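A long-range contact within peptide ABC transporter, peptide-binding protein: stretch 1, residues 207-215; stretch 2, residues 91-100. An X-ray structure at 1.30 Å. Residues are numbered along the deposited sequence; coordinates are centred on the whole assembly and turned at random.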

# COMPACT_ATOMS: atom_id res chain seq x y z
N MET A 207 2.06 11.59 -20.37
CA MET A 207 0.74 11.38 -19.78
C MET A 207 -0.09 12.64 -19.65
O MET A 207 0.40 13.76 -19.82
CB MET A 207 0.89 10.75 -18.39
CG MET A 207 1.20 9.26 -18.39
SD MET A 207 -0.17 8.27 -19.05
CE MET A 207 -1.30 8.26 -17.63
N VAL A 208 -1.38 12.43 -19.38
CA VAL A 208 -2.31 13.52 -19.12
C VAL A 208 -2.91 13.20 -17.75
O VAL A 208 -2.84 12.05 -17.30
CB VAL A 208 -3.41 13.67 -20.20
CG1 VAL A 208 -2.76 14.12 -21.51
CG2 VAL A 208 -4.18 12.38 -20.36
N TYR A 209 -3.52 14.20 -17.12
CA TYR A 209 -4.00 14.09 -15.76
C TYR A 209 -5.46 14.46 -15.55
O TYR A 209 -5.97 15.37 -16.18
CB TYR A 209 -3.07 14.95 -14.90
CG TYR A 209 -1.62 14.60 -15.16
CD1 TYR A 209 -1.03 13.52 -14.50
CD2 TYR A 209 -0.87 15.25 -16.15
CE1 TYR A 209 0.25 13.09 -14.82
CE2 TYR A 209 0.42 14.82 -16.47
CZ TYR A 209 0.97 13.73 -15.80
OH TYR A 209 2.22 13.26 -16.11
N SER A 210 -6.12 13.75 -14.63
CA SER A 210 -7.53 13.98 -14.35
C SER A 210 -7.81 14.62 -13.00
O SER A 210 -8.96 14.94 -12.69
CB SER A 210 -8.28 12.66 -14.40
OG SER A 210 -7.76 11.79 -13.41
N GLY A 211 -6.77 14.79 -12.19
CA GLY A 211 -6.95 15.36 -10.86
C GLY A 211 -6.89 16.87 -10.81
O GLY A 211 -6.79 17.54 -11.84
N PRO A 212 -6.95 17.45 -9.60
CA PRO A 212 -6.89 18.91 -9.45
C PRO A 212 -5.56 19.52 -9.87
O PRO A 212 -5.46 20.73 -10.05
CB PRO A 212 -7.22 19.12 -7.97
CG PRO A 212 -6.77 17.85 -7.33
CD PRO A 212 -7.21 16.79 -8.31
N PHE A 213 -4.54 18.68 -10.02
CA PHE A 213 -3.21 19.12 -10.44
C PHE A 213 -2.70 18.25 -11.58
O PHE A 213 -3.17 17.13 -11.79
CB PHE A 213 -2.23 19.07 -9.26
CG PHE A 213 -2.59 20.01 -8.14
CD1 PHE A 213 -2.17 21.34 -8.15
CD2 PHE A 213 -3.45 19.59 -7.13
CE1 PHE A 213 -2.59 22.23 -7.16
CE2 PHE A 213 -3.87 20.48 -6.14
CZ PHE A 213 -3.45 21.80 -6.16
N LYS A 214 -1.75 18.80 -12.34
CA LYS A 214 -1.13 18.08 -13.45
C LYS A 214 0.37 18.18 -13.24
O LYS A 214 0.86 19.09 -12.56
CB LYS A 214 -1.54 18.69 -14.79
CG LYS A 214 -1.24 20.17 -14.95
CD LYS A 214 -1.72 20.68 -16.31
CE LYS A 214 -1.47 22.17 -16.48
NZ LYS A 214 -1.84 22.61 -17.85
N LEU A 215 1.12 17.26 -13.83
CA LEU A 215 2.56 17.29 -13.66
C LEU A 215 3.23 18.45 -14.37
O LEU A 215 2.84 18.82 -15.48
CB LEU A 215 3.17 15.98 -14.17
CG LEU A 215 4.69 15.85 -13.99
CD1 LEU A 215 5.01 15.62 -12.53
CD2 LEU A 215 5.21 14.68 -14.83
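Stretch 2 91-100: AKWSDGRPIT

How does stretch 2 lie on stretch 1? It has no regular helix or strand; it folds back on itself through a type I turn from Trp-93 to Gly-96 and meets the extended backbone of Val-208 and Tyr-209, and Ser-210 after them, with that turn. The nearest CA atoms across the two stretches are those of Ser-210 and Trp-93, 4.7 Å apart, and of Tyr-209 and Ser-94, 5.0 Å apart. As stretch 1 advances from Tyr-209 to Ser-210, its nearest partner steps back from Ser-94 to Trp-93, so over this short span the two backbones run in opposite directions.

What holds the turn in shape? Gly-96 N donates to Trp-93 O at 2.9 Å, and Trp-93 N in turn donates to Arg-97 O at 2.8 Å. Further along, Ile-99 N reaches Ala-91 O at 3.0 Å, so the two arms on either side of the turn are tied together. Asp-95 adds a side-chain brace: its OD1 accepts from Arg-97 N at 3.0 Å, while its OD2 is satisfied elsewhere in the structure. Gly-96 has a positive phi of 95°, at which a CB would be jammed against the preceding carbonyl oxygen.

Which polar groups are satisfied directly across the contact? Ser-94 serves both bonds to Tyr-209. Its CB points toward stretch 1, and with chi1 in the p well its OG accepts from Tyr-209 N at 2.8 Å, with a nearly straight N-H...O angle of 163°. The return bond, from Ser-94 N to Tyr-209 O, is short at 2.7 Å but weak, because its angle is only 124°. Tyr-209 O also lies 3.5 Å from Trp-93 CA in a CA-H...O contact. Thus both backbone polar atoms of Tyr-209 find partners in stretch 2, one in a side chain and the other in the backbone.

Where does water complete the pairing? Water 1 donates to Lys-92 O at 2.8 Å and to Ser-210 O at 3.0 Å, linking two carbonyls that cannot bond to each other. Another bridge joins Ser-94 O to Lys-214: water 2 donates to that carbonyl at 2.8 Å and accepts from Lys-214 NZ at 2.7 Å. Water 3 follows the same route with longer bonds, 3.1 Å to Ser-94 O and a weak 3.4 Å from Lys-214 NZ. The lysine, extended beyond chi1, packs its CD 4.0 Å from Ser-94 CB.

What packs around these polar links? Val-208 points toward stretch 2, with CG2 3.7 Å from Trp-93 CE3 and CG1 3.5 Å from Asp-95 OD2. Ser-210 CB lies 3.7 Å from Trp-93 CZ3 and 3.6 Å from Ile-99 CD1, while its OG is hydrogen-bonded elsewhere in the structure, as is Trp-93 NE1. The Tyr-209 ring meets Ser-94 OG at its edge, with CD2 3.6 Å from that oxygen. Together the stretches bury 399 Å², both sides summed.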

# COMPACT_ATOMS: atom_id res chain seq x y z
N ALA A 91 -16.07 16.34 -16.59
CA ALA A 91 -14.87 15.61 -16.19
C ALA A 91 -13.95 15.65 -17.40
O ALA A 91 -14.31 15.17 -18.48
CB ALA A 91 -15.22 14.18 -15.84
N LYS A 92 -12.75 16.21 -17.23
CA LYS A 92 -11.82 16.33 -18.34
C LYS A 92 -10.36 16.08 -18.01
O LYS A 92 -9.90 16.34 -16.89
CB LYS A 92 -11.91 17.74 -18.96
CG LYS A 92 -13.27 18.10 -19.54
CD LYS A 92 -13.23 19.45 -20.23
CE LYS A 92 -14.62 19.87 -20.67
NZ LYS A 92 -15.28 18.82 -21.49
N TRP A 93 -9.63 15.57 -18.99
CA TRP A 93 -8.20 15.34 -18.84
C TRP A 93 -7.52 16.70 -18.93
O TRP A 93 -8.10 17.67 -19.44
CB TRP A 93 -7.69 14.42 -19.96
CG TRP A 93 -8.24 13.03 -19.92
CD1 TRP A 93 -9.20 12.50 -20.74
CD2 TRP A 93 -7.88 11.98 -19.01
NE1 TRP A 93 -9.45 11.19 -20.40
CE2 TRP A 93 -8.65 10.85 -19.33
CE3 TRP A 93 -6.97 11.90 -17.94
CZ2 TRP A 93 -8.54 9.64 -18.63
CZ3 TRP A 93 -6.86 10.70 -17.24
CH2 TRP A 93 -7.65 9.58 -17.60
N SER A 94 -6.28 16.78 -18.45
CA SER A 94 -5.53 18.03 -18.44
C SER A 94 -5.24 18.60 -19.83
O SER A 94 -4.86 19.77 -19.95
CB SER A 94 -4.23 17.87 -17.66
OG SER A 94 -3.44 16.82 -18.18
N ASP A 95 -5.39 17.79 -20.88
CA ASP A 95 -5.16 18.28 -22.24
C ASP A 95 -6.46 18.78 -22.86
O ASP A 95 -6.48 19.15 -24.04
CB ASP A 95 -4.53 17.18 -23.12
CG ASP A 95 -5.42 15.96 -23.26
OD1 ASP A 95 -6.51 15.92 -22.67
OD2 ASP A 95 -5.00 15.02 -23.98
N GLY A 96 -7.53 18.79 -22.08
CA GLY A 96 -8.81 19.27 -22.57
C GLY A 96 -9.76 18.21 -23.09
O GLY A 96 -10.94 18.51 -23.32
N ARG A 97 -9.28 16.99 -23.30
CA ARG A 97 -10.13 15.92 -23.80
C ARG A 97 -11.09 15.44 -22.72
O ARG A 97 -10.76 15.45 -21.53
CB ARG A 97 -9.27 14.75 -24.30
CG ARG A 97 -8.30 15.13 -25.41
CD ARG A 97 -9.03 15.61 -26.66
NE ARG A 97 -9.66 14.50 -27.38
CZ ARG A 97 -8.99 13.55 -28.03
NH1 ARG A 97 -9.65 12.59 -28.65
NH2 ARG A 97 -7.66 13.58 -28.06
N PRO A 98 -12.29 15.01 -23.11
CA PRO A 98 -13.27 14.54 -22.13
C PRO A 98 -12.92 13.18 -21.52
O PRO A 98 -12.29 12.34 -22.16
CB PRO A 98 -14.56 14.48 -22.93
CG PRO A 98 -14.07 14.05 -24.28
CD PRO A 98 -12.86 14.94 -24.48
N ILE A 99 -13.33 12.98 -20.27
CA ILE A 99 -13.14 11.70 -19.62
C ILE A 99 -14.46 10.98 -19.94
O ILE A 99 -15.54 11.48 -19.61
CB ILE A 99 -12.95 11.85 -18.10
CG1 ILE A 99 -11.58 12.48 -17.82
CG2 ILE A 99 -13.07 10.49 -17.42
CD1 ILE A 99 -11.31 12.82 -16.37
N THR A 100 -14.36 9.83 -20.59
CA THR A 100 -15.56 9.09 -21.01
C THR A 100 -15.48 7.62 -20.67
O THR A 100 -14.48 7.14 -20.13
CB THR A 100 -15.74 9.18 -22.54
OG1 THR A 100 -14.77 8.35 -23.17
CG2 THR A 100 -15.57 10.61 -23.03
O HOH W 1 -11.10 16.12 -14.38
O HOH W 2 -4.41 22.07 -18.45
O HOH W 3 -1.87 20.51 -20.49